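Local coordinates for epidermin biosynthesis protein EpiD (Staphylococcus aureus, PDB 3QJG) that catalyses the FMN-dependent oxidative decarboxylation of the C-terminal cysteine of the epidermin precursor peptide, yielding an enethiol, at the interface of chains A and B and the interface of chains A and C. Sequence-based numbering; all coordinates share one arbitrary frame. Chains: chain A/B/C, Epidermin biosynthesis protein EpiD.

Contact 1: the interface of chains A and B. Residues chain A 70-71, 104, 107-108; chain B 120, 122-123, 126.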
loop_
_atom_site.group_PDB
_atom_site.type_symbol
_atom_site.label_atom_id
_atom_site.label_comp_id
_atom_site.label_asym_id
_atom_site.label_seq_id
_atom_site.Cartn_x
_atom_site.Cartn_y
_atom_site.Cartn_z
ATOM N N HIS A 70 0.851 -10.892 -29.936
ATOM C CA HIS A 70 -0.143 -11.752 -30.468
ATOM C C HIS A 70 0.263 -12.391 -31.811
ATOM O O HIS A 70 -0.133 -13.506 -32.098
ATOM C CB HIS A 70 -1.473 -10.911 -30.672
ATOM C CG HIS A 70 -1.294 -9.715 -31.558
ATOM N ND1 HIS A 70 -0.670 -8.553 -31.140
ATOM C CD2 HIS A 70 -1.622 -9.511 -32.855
ATOM C CE1 HIS A 70 -0.618 -7.698 -32.146
ATOM N NE2 HIS A 70 -1.173 -8.257 -33.202
ATOM N N VAL A 71 0.981 -11.683 -32.681
ATOM C CA VAL A 71 1.404 -12.261 -33.933
ATOM C C VAL A 71 2.477 -13.331 -33.678
ATOM O O VAL A 71 2.428 -14.464 -34.230
ATOM C CB VAL A 71 1.930 -11.176 -34.926
ATOM C CG1 VAL A 71 2.528 -11.873 -36.176
ATOM C CG2 VAL A 71 0.753 -10.147 -35.332
ATOM N N THR A 104 -7.015 -11.186 -29.193
ATOM C CA THR A 104 -6.155 -10.704 -30.268
ATOM C C THR A 104 -5.390 -11.833 -31.005
ATOM O O THR A 104 -5.233 -11.790 -32.246
ATOM C CB THR A 104 -5.106 -9.683 -29.715
ATOM O OG1 THR A 104 -5.809 -8.634 -29.030
ATOM C CG2 THR A 104 -4.210 -9.124 -30.785
ATOM N N HIS A 107 -8.118 -13.530 -33.201
ATOM C CA HIS A 107 -8.352 -12.644 -34.334
ATOM C C HIS A 107 -7.301 -12.787 -35.454
ATOM O O HIS A 107 -7.609 -12.685 -36.618
ATOM C CB HIS A 107 -8.357 -11.210 -33.832
ATOM C CG HIS A 107 -8.787 -10.222 -34.840
ATOM N ND1 HIS A 107 -10.078 -10.176 -35.314
ATOM C CD2 HIS A 107 -8.105 -9.252 -35.493
ATOM C CE1 HIS A 107 -10.183 -9.194 -36.189
ATOM N NE2 HIS A 107 -9.001 -8.610 -36.308
ATOM N N THR A 108 -6.073 -13.085 -35.096
ATOM C CA THR A 108 -4.976 -13.142 -36.016
ATOM C C THR A 108 -4.867 -14.527 -36.726
ATOM O O THR A 108 -4.029 -14.721 -37.631
ATOM C CB THR A 108 -3.697 -12.804 -35.226
ATOM O OG1 THR A 108 -3.886 -11.548 -34.538
ATOM C CG2 THR A 108 -2.451 -12.722 -36.137
ATOM N N ASN B 120 -1.175 -5.963 -38.370
ATOM C CA ASN B 120 -0.725 -7.096 -39.163
ATOM C C ASN B 120 -1.702 -7.396 -40.316
ATOM O O ASN B 120 -2.911 -7.270 -40.186
ATOM C CB ASN B 120 -0.525 -8.330 -38.257
ATOM C CG ASN B 120 0.309 -9.431 -38.928
ATOM O OD1 ASN B 120 -0.215 -10.410 -39.416
ATOM N ND2 ASN B 120 1.611 -9.239 -38.963
ATOM N N ARG B 122 -2.666 -10.193 -41.310
ATOM C CA ARG B 122 -3.711 -11.162 -40.946
ATOM C C ARG B 122 -4.941 -10.571 -40.263
ATOM O O ARG B 122 -6.028 -11.091 -40.439
ATOM C CB ARG B 122 -3.148 -12.323 -40.145
ATOM C CG ARG B 122 -1.954 -13.007 -40.815
ATOM C CD ARG B 122 -1.558 -14.261 -40.043
ATOM N NE ARG B 122 -0.120 -14.408 -39.753
ATOM C CZ ARG B 122 0.653 -15.471 -40.037
ATOM N NH1 ARG B 122 0.199 -16.559 -40.681
ATOM N NH2 ARG B 122 1.931 -15.439 -39.686
ATOM N N MET B 123 -4.777 -9.464 -39.516
ATOM C CA MET B 123 -5.885 -8.798 -38.882
ATOM C C MET B 123 -6.620 -7.970 -39.870
ATOM O O MET B 123 -7.837 -7.930 -39.876
ATOM C CB MET B 123 -5.403 -7.950 -37.712
ATOM C CG MET B 123 -4.463 -8.741 -36.769
ATOM S SD MET B 123 -3.470 -7.777 -35.646
ATOM C CE MET B 123 -4.680 -7.261 -34.442
ATOM N N ASN B 126 -8.472 -10.286 -41.971
ATOM C CA ASN B 126 -9.556 -10.949 -41.292
ATOM C C ASN B 126 -10.903 -10.514 -41.946
ATOM O O ASN B 126 -11.089 -9.330 -42.158
ATOM C CB ASN B 126 -9.557 -10.622 -39.800
ATOM C CG ASN B 126 -10.566 -11.436 -39.034
ATOM O OD1 ASN B 126 -11.760 -11.267 -39.233
ATOM N ND2 ASN B 126 -10.099 -12.316 -38.166
#

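Contact 2: the interface of chains A and B. Residues chain A 94-98, 107; chain B 87-88, 91, 95, 128-129, 132.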
loop_
_atom_site.group_PDB
_atom_site.type_symbol
_atom_site.label_atom_id
_atom_site.label_comp_id
_atom_site.label_asym_id
_atom_site.label_seq_id
_atom_site.Cartn_x
_atom_site.Cartn_y
_atom_site.Cartn_z
ATOM N N ALA A 94 -16.565 -13.378 -33.000
ATOM C CA ALA A 94 -17.380 -13.288 -34.180
ATOM C C ALA A 94 -17.224 -11.876 -34.707
ATOM O O ALA A 94 -17.194 -11.711 -35.912
ATOM C CB ALA A 94 -18.866 -13.641 -33.893
ATOM N N ASN A 95 -17.069 -10.872 -33.821
ATOM C CA ASN A 95 -17.154 -9.416 -34.205
ATOM C C ASN A 95 -15.823 -8.705 -34.297
ATOM O O ASN A 95 -15.753 -7.515 -34.489
ATOM C CB ASN A 95 -18.020 -8.686 -33.201
ATOM C CG ASN A 95 -19.474 -8.998 -33.360
ATOM O OD1 ASN A 95 -20.119 -8.478 -34.284
ATOM N ND2 ASN A 95 -20.033 -9.786 -32.420
ATOM N N GLY A 96 -14.759 -9.430 -34.137
ATOM C CA GLY A 96 -13.421 -8.896 -34.288
ATOM C C GLY A 96 -12.968 -8.069 -33.132
ATOM O O GLY A 96 -11.954 -7.364 -33.240
ATOM N N ILE A 97 -13.629 -8.227 -31.993
ATOM C CA ILE A 97 -13.365 -7.467 -30.769
ATOM C C ILE A 97 -12.184 -8.204 -30.141
ATOM O O ILE A 97 -12.285 -9.397 -29.880
ATOM C CB ILE A 97 -14.577 -7.512 -29.826
ATOM C CG1 ILE A 97 -15.831 -6.967 -30.525
ATOM C CG2 ILE A 97 -14.362 -6.663 -28.545
ATOM C CD1 ILE A 97 -15.556 -5.914 -31.502
ATOM N N CYS A 98 -11.067 -7.534 -29.979
ATOM C CA CYS A 98 -9.897 -8.129 -29.343
ATOM C C CYS A 98 -9.354 -7.166 -28.315
ATOM O O CYS A 98 -8.343 -6.518 -28.559
ATOM C CB CYS A 98 -8.847 -8.496 -30.392
ATOM S SG CYS A 98 -8.683 -7.483 -31.837
ATOM N N HIS A 107 -8.118 -13.530 -33.201
ATOM C CA HIS A 107 -8.352 -12.644 -34.334
ATOM C C HIS A 107 -7.301 -12.787 -35.454
ATOM O O HIS A 107 -7.609 -12.685 -36.618
ATOM C CB HIS A 107 -8.357 -11.210 -33.832
ATOM C CG HIS A 107 -8.787 -10.222 -34.840
ATOM N ND1 HIS A 107 -10.078 -10.176 -35.314
ATOM C CD2 HIS A 107 -8.105 -9.252 -35.493
ATOM C CE1 HIS A 107 -10.183 -9.194 -36.189
ATOM N NE2 HIS A 107 -9.001 -8.610 -36.308
ATOM N N SER B 87 -7.081 -2.906 -35.027
ATOM C CA SER B 87 -8.205 -3.768 -35.437
ATOM C C SER B 87 -9.295 -3.762 -34.371
ATOM O O SER B 87 -10.483 -3.577 -34.651
ATOM C CB SER B 87 -7.744 -5.212 -35.696
ATOM O OG SER B 87 -8.650 -5.841 -36.589
ATOM N N ASN B 88 -8.880 -3.907 -33.125
ATOM C CA ASN B 88 -9.839 -3.884 -32.049
ATOM C C ASN B 88 -10.706 -2.648 -32.029
ATOM O O ASN B 88 -11.936 -2.753 -32.031
ATOM C CB ASN B 88 -9.151 -4.081 -30.700
ATOM C CG ASN B 88 -10.113 -3.928 -29.542
ATOM O OD1 ASN B 88 -10.978 -4.780 -29.332
ATOM N ND2 ASN B 88 -9.993 -2.817 -28.808
ATOM N N ASN B 91 -13.088 -2.460 -35.016
ATOM C CA ASN B 91 -14.140 -3.456 -34.887
ATOM C C ASN B 91 -15.087 -3.127 -33.781
ATOM O O ASN B 91 -16.282 -3.314 -33.943
ATOM C CB ASN B 91 -13.529 -4.871 -34.734
ATOM C CG ASN B 91 -12.851 -5.336 -35.981
ATOM O OD1 ASN B 91 -13.271 -4.984 -37.066
ATOM N ND2 ASN B 91 -11.717 -6.081 -35.832
ATOM N N ASN B 95 -19.310 -1.749 -34.469
ATOM C CA ASN B 95 -20.333 -2.409 -33.657
ATOM C C ASN B 95 -21.047 -1.553 -32.590
ATOM O O ASN B 95 -21.928 -2.046 -31.883
ATOM C CB ASN B 95 -19.670 -3.662 -33.036
ATOM C CG ASN B 95 -19.526 -4.789 -34.082
ATOM O OD1 ASN B 95 -20.549 -5.214 -34.643
ATOM N ND2 ASN B 95 -18.274 -5.260 -34.359
ATOM N N VAL B 128 -13.934 -10.282 -40.800
ATOM C CA VAL B 128 -14.725 -9.396 -39.945
ATOM C C VAL B 128 -14.238 -7.947 -40.031
ATOM O O VAL B 128 -15.028 -7.006 -40.226
ATOM C CB VAL B 128 -14.730 -9.871 -38.482
ATOM C CG1 VAL B 128 -15.476 -8.875 -37.644
ATOM C CG2 VAL B 128 -15.368 -11.291 -38.377
ATOM N N THR B 129 -12.925 -7.788 -39.922
ATOM C CA THR B 129 -12.313 -6.533 -40.017
ATOM C C THR B 129 -12.655 -5.847 -41.358
ATOM O O THR B 129 -12.965 -4.653 -41.333
ATOM C CB THR B 129 -10.779 -6.622 -39.885
ATOM O OG1 THR B 129 -10.424 -7.410 -38.726
ATOM C CG2 THR B 129 -10.204 -5.256 -39.820
ATOM N N ASN B 132 -16.331 -4.867 -41.356
ATOM C CA ASN B 132 -16.420 -3.682 -40.471
ATOM C C ASN B 132 -15.905 -2.382 -41.115
ATOM O O ASN B 132 -16.561 -1.387 -40.995
ATOM C CB ASN B 132 -15.711 -3.948 -39.142
ATOM C CG ASN B 132 -16.480 -4.927 -38.270
ATOM O OD1 ASN B 132 -17.664 -5.120 -38.466
ATOM N ND2 ASN B 132 -15.812 -5.527 -37.318
HETATM O O HOH W 1 -22.414 -7.597 -35.337
HETATM O O HOH W 2 -18.756 -7.321 -36.590
#

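Contact 3: the interface of chains A and C. Residues chain A 22, 48, 51, 55; chain C 16, 19, 45-47.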
loop_
_atom_site.group_PDB
_atom_site.type_symbol
_atom_site.label_atom_id
_atom_site.label_comp_id
_atom_site.label_asym_id
_atom_site.label_seq_id
_atom_site.Cartn_x
_atom_site.Cartn_y
_atom_site.Cartn_z
ATOM N N SER A 22 -5.854 -29.085 -16.567
ATOM C CA SER A 22 -4.647 -29.934 -16.469
ATOM C C SER A 22 -4.815 -31.322 -17.181
ATOM O O SER A 22 -3.853 -31.886 -17.681
ATOM C CB SER A 22 -4.263 -30.153 -15.026
ATOM O OG SER A 22 -5.165 -31.048 -14.433
ATOM N N ASN A 48 -4.960 -21.246 -11.653
ATOM C CA ASN A 48 -3.836 -20.937 -10.807
ATOM C C ASN A 48 -2.645 -21.108 -11.732
ATOM O O ASN A 48 -2.263 -22.209 -12.097
ATOM C CB ASN A 48 -3.905 -21.864 -9.615
ATOM C CG ASN A 48 -2.696 -21.776 -8.721
ATOM O OD1 ASN A 48 -1.638 -21.327 -9.155
ATOM N ND2 ASN A 48 -2.846 -22.216 -7.447
ATOM N N ILE A 51 0.131 -23.576 -11.012
ATOM C CA ILE A 51 -0.344 -24.956 -11.132
ATOM C C ILE A 51 -0.335 -25.326 -12.625
ATOM O O ILE A 51 0.170 -26.352 -12.975
ATOM C CB ILE A 51 -1.783 -25.159 -10.501
ATOM C CG1 ILE A 51 -1.739 -25.247 -8.957
ATOM C CG2 ILE A 51 -2.518 -26.397 -11.096
ATOM C CD1 ILE A 51 -0.822 -26.309 -8.408
ATOM N N PHE A 55 2.168 -28.344 -15.696
ATOM C CA PHE A 55 1.759 -29.197 -16.824
ATOM C C PHE A 55 2.057 -28.574 -18.197
ATOM O O PHE A 55 2.547 -29.263 -19.082
ATOM C CB PHE A 55 0.267 -29.532 -16.703
ATOM C CG PHE A 55 -0.091 -30.117 -15.359
ATOM C CD1 PHE A 55 0.123 -31.470 -15.092
ATOM C CD2 PHE A 55 -0.552 -29.293 -14.330
ATOM C CE1 PHE A 55 -0.162 -31.995 -13.829
ATOM C CE2 PHE A 55 -0.829 -29.796 -13.077
ATOM C CZ PHE A 55 -0.624 -31.147 -12.811
ATOM N N VAL C 16 0.419 -30.901 -5.346
ATOM C CA VAL C 16 -0.291 -30.695 -6.587
ATOM C C VAL C 16 -1.529 -31.570 -6.682
ATOM O O VAL C 16 -2.474 -31.150 -7.270
ATOM C CB VAL C 16 0.610 -30.841 -7.834
ATOM C CG1 VAL C 16 -0.162 -30.373 -9.103
ATOM C CG2 VAL C 16 1.859 -29.959 -7.674
ATOM N N ILE C 19 -5.273 -30.250 -6.515
ATOM C CA ILE C 19 -6.069 -29.652 -7.601
ATOM C C ILE C 19 -7.242 -30.554 -8.047
ATOM O O ILE C 19 -8.221 -30.080 -8.667
ATOM C CB ILE C 19 -5.180 -29.276 -8.815
ATOM C CG1 ILE C 19 -4.829 -30.521 -9.656
ATOM C CG2 ILE C 19 -3.906 -28.502 -8.332
ATOM C CD1 ILE C 19 -3.652 -30.329 -10.618
ATOM N N LYS C 45 -1.676 -22.205 -1.512
ATOM C CA LYS C 45 -1.238 -21.697 -2.819
ATOM C C LYS C 45 -1.526 -22.660 -3.949
ATOM O O LYS C 45 -1.450 -22.241 -5.090
ATOM C CB LYS C 45 0.248 -21.368 -2.848
ATOM C CG LYS C 45 1.118 -22.582 -2.619
ATOM C CD LYS C 45 2.545 -22.193 -2.577
ATOM C CE LYS C 45 3.445 -23.358 -2.209
ATOM N NZ LYS C 45 3.324 -23.740 -0.770
ATOM N N PHE C 46 -1.830 -23.937 -3.621
ATOM C CA PHE C 46 -2.213 -24.961 -4.586
ATOM C C PHE C 46 -3.693 -24.936 -4.981
ATOM O O PHE C 46 -4.067 -25.570 -5.971
ATOM C CB PHE C 46 -1.887 -26.363 -4.084
ATOM C CG PHE C 46 -0.398 -26.631 -3.870
ATOM C CD1 PHE C 46 0.336 -27.301 -4.814
ATOM C CD2 PHE C 46 0.243 -26.199 -2.714
ATOM C CE1 PHE C 46 1.708 -27.543 -4.601
ATOM C CE2 PHE C 46 1.613 -26.472 -2.509
ATOM C CZ PHE C 46 2.309 -27.132 -3.467
ATOM N N ILE C 47 -4.523 -24.163 -4.306
ATOM C CA ILE C 47 -5.969 -24.203 -4.599
ATOM C C ILE C 47 -6.628 -22.844 -4.774
ATOM O O ILE C 47 -5.995 -21.824 -4.596
ATOM C CB ILE C 47 -6.752 -25.073 -3.527
ATOM C CG1 ILE C 47 -6.374 -24.701 -2.071
ATOM C CG2 ILE C 47 -6.480 -26.602 -3.700
ATOM C CD1 ILE C 47 -7.036 -23.525 -1.560
#

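Contact 1: the interface of chains A and B
B:Met123 extends from helix 121-124 with CG beside its backbone N and then bends at chi3 (74°), which turns the thioether toward chain A. A:His70 has the crowded first torsion, CG between backbone N and carbonyl carbon (chi1 57°), and presents its imidazole to that sulfur: NE2 of A:His70 lies 3.4 Å from SD of B:Met123, the two side chains crossing at about a right angle. Farther back, CB of B:Met123 packs 3.7 Å from CD2 of A:His107; a flexible, unbranched thioether suits a path between two imidazoles. B:Asn126 stacks its amide on the second imidazole, the planes 13° apart, while its ND2 donates along a lone pair to the backbone O of A:His107 (3.0 Å), so one amide grips both ring and helix end. Each side is braced internally: OG1 of A:Thr108 donates to O of A:Thr104 (2.7 Å), and OD1 of B:Asn120 accepts N of B:Arg122 (3.1 Å) from above its carbonyl plane, in the manner of a helix cap. CB of B:Asn120 rests on CG2 of A:Val71. B:Asn120 and B:Met123 belong to the PXMNXXMW motif, and A:His70 is the conserved active-site histidine, so this interface assembles the catalytic, flavin-binding pocket from two subunits.

Contact 2: the interface of chains A and B
The ring of A:His107 and the amide of B:Asn91 meet tip to tip with their planes 66° apart; the ring turns to the hydroxyls, the amide to the A:Gly96 carbonyl. NE2 of A:His107 pairs with the hydroxyl OG of B:Ser87 at 2.8 Å, and OG1 of B:Thr129 lies at the ring's edge, in plane, 3.1 Å from the same NE2. Small hydroxyls suit this place because they can donate or accept. SG of A:Cys98 covers one face of the ring toward the rim. B:Asn91 gives ND2 to the backbone O of A:Gly96 (2.9 Å), approaching from above the carbonyl plane. ND2 of B:Asn132 donates to OD1 of B:Asn91 (2.6 Å, 177° at H), straight at the hydrogen though from above the carbonyl plane, which favours ND2 of B:Asn91 facing A:Gly96. A:Gly96 has a positive phi, readily adopted by glycine. OD1 of B:Asn88 takes N of A:Cys98 on a lone pair at 2.8 Å. Farther out the two Asn95 amides stand almost perpendicular, 83° apart; their OD1 atoms, both acceptors 3.3 Å apart, are bridged by water 1. The patch thus pins loop 95-98 of chain A onto helix 87-94 of chain B, which begins in the PATSNT segment, and should hold A:Cys98, a flavin-pocket residue, in register.

Contact 3: the interface of chains A and C
Helix 49-55 of chain A meets the short 3-10 helices 16-20 and 42-46 of chain C, in a part of a two-fold interface; the core of this patch is aliphatic and aromatic. C:Ile19 is the hub. Its CG1 takes the crowded position between backbone N and carbonyl carbon (chi1 78°) and its chain then runs extended (chi2 -163°), so the two branches serve different neighbours. CG2 of C:Ile19 meets CG2 of A:Ile51 tip to tip at 3.7 Å, while CD1 of C:Ile19 reaches CE2 of A:Phe55 at 3.8 Å. CG1 of C:Val16 touches CZ of A:Phe55, also at 3.8 Å, so the aromatic tip is met by two methyl groups. CB of A:Ser22 lies 3.8 Å above one face of the A:Phe55 ring, toward its rim, and backs it from within chain A. A:Ile51 turns CD1 toward CD1 of C:Phe46, 3.9 Å away, so one beta-branched residue touches two elements. Beside this cluster A:Asn48, its CG anti to the backbone N (chi1 173°), donates from ND2 to the backbone O of C:Lys45 at 2.7 Å, close to the plane of its own amide but above the carbonyl plane. OD1 of A:Asn48 accepts a weak bond from N of A:Ile51, as a helix N-cap does, which may help orient the amide. Repeated with the chains exchanged, this apolar cluster with a flanking amide-to-carbonyl bond ties two subunits together, plausibly joining separate trimers of the dodecamer.

Contacts 1 and 2 are neighbouring parts of one interface, their centres about 10 Å apart, and A:His107 belongs to both: its ring is stacked in contact 1 and has its edge bonded in contact 2. Chain B contributes helix 121-124 to contact 1, and helices 87-94 and 127-138 to contact 2, so catalytic pocket and subunit pairing are built together. Contact 3 lies about 31 Å from contact 1 and 34 Å from contact 2, on another surface of chain A, and is two-fold. EpiD forms dodecamers of four trimers; contacts 1 and 2 fit the flavin-binding trimer interface, contact 3 the link between trimers.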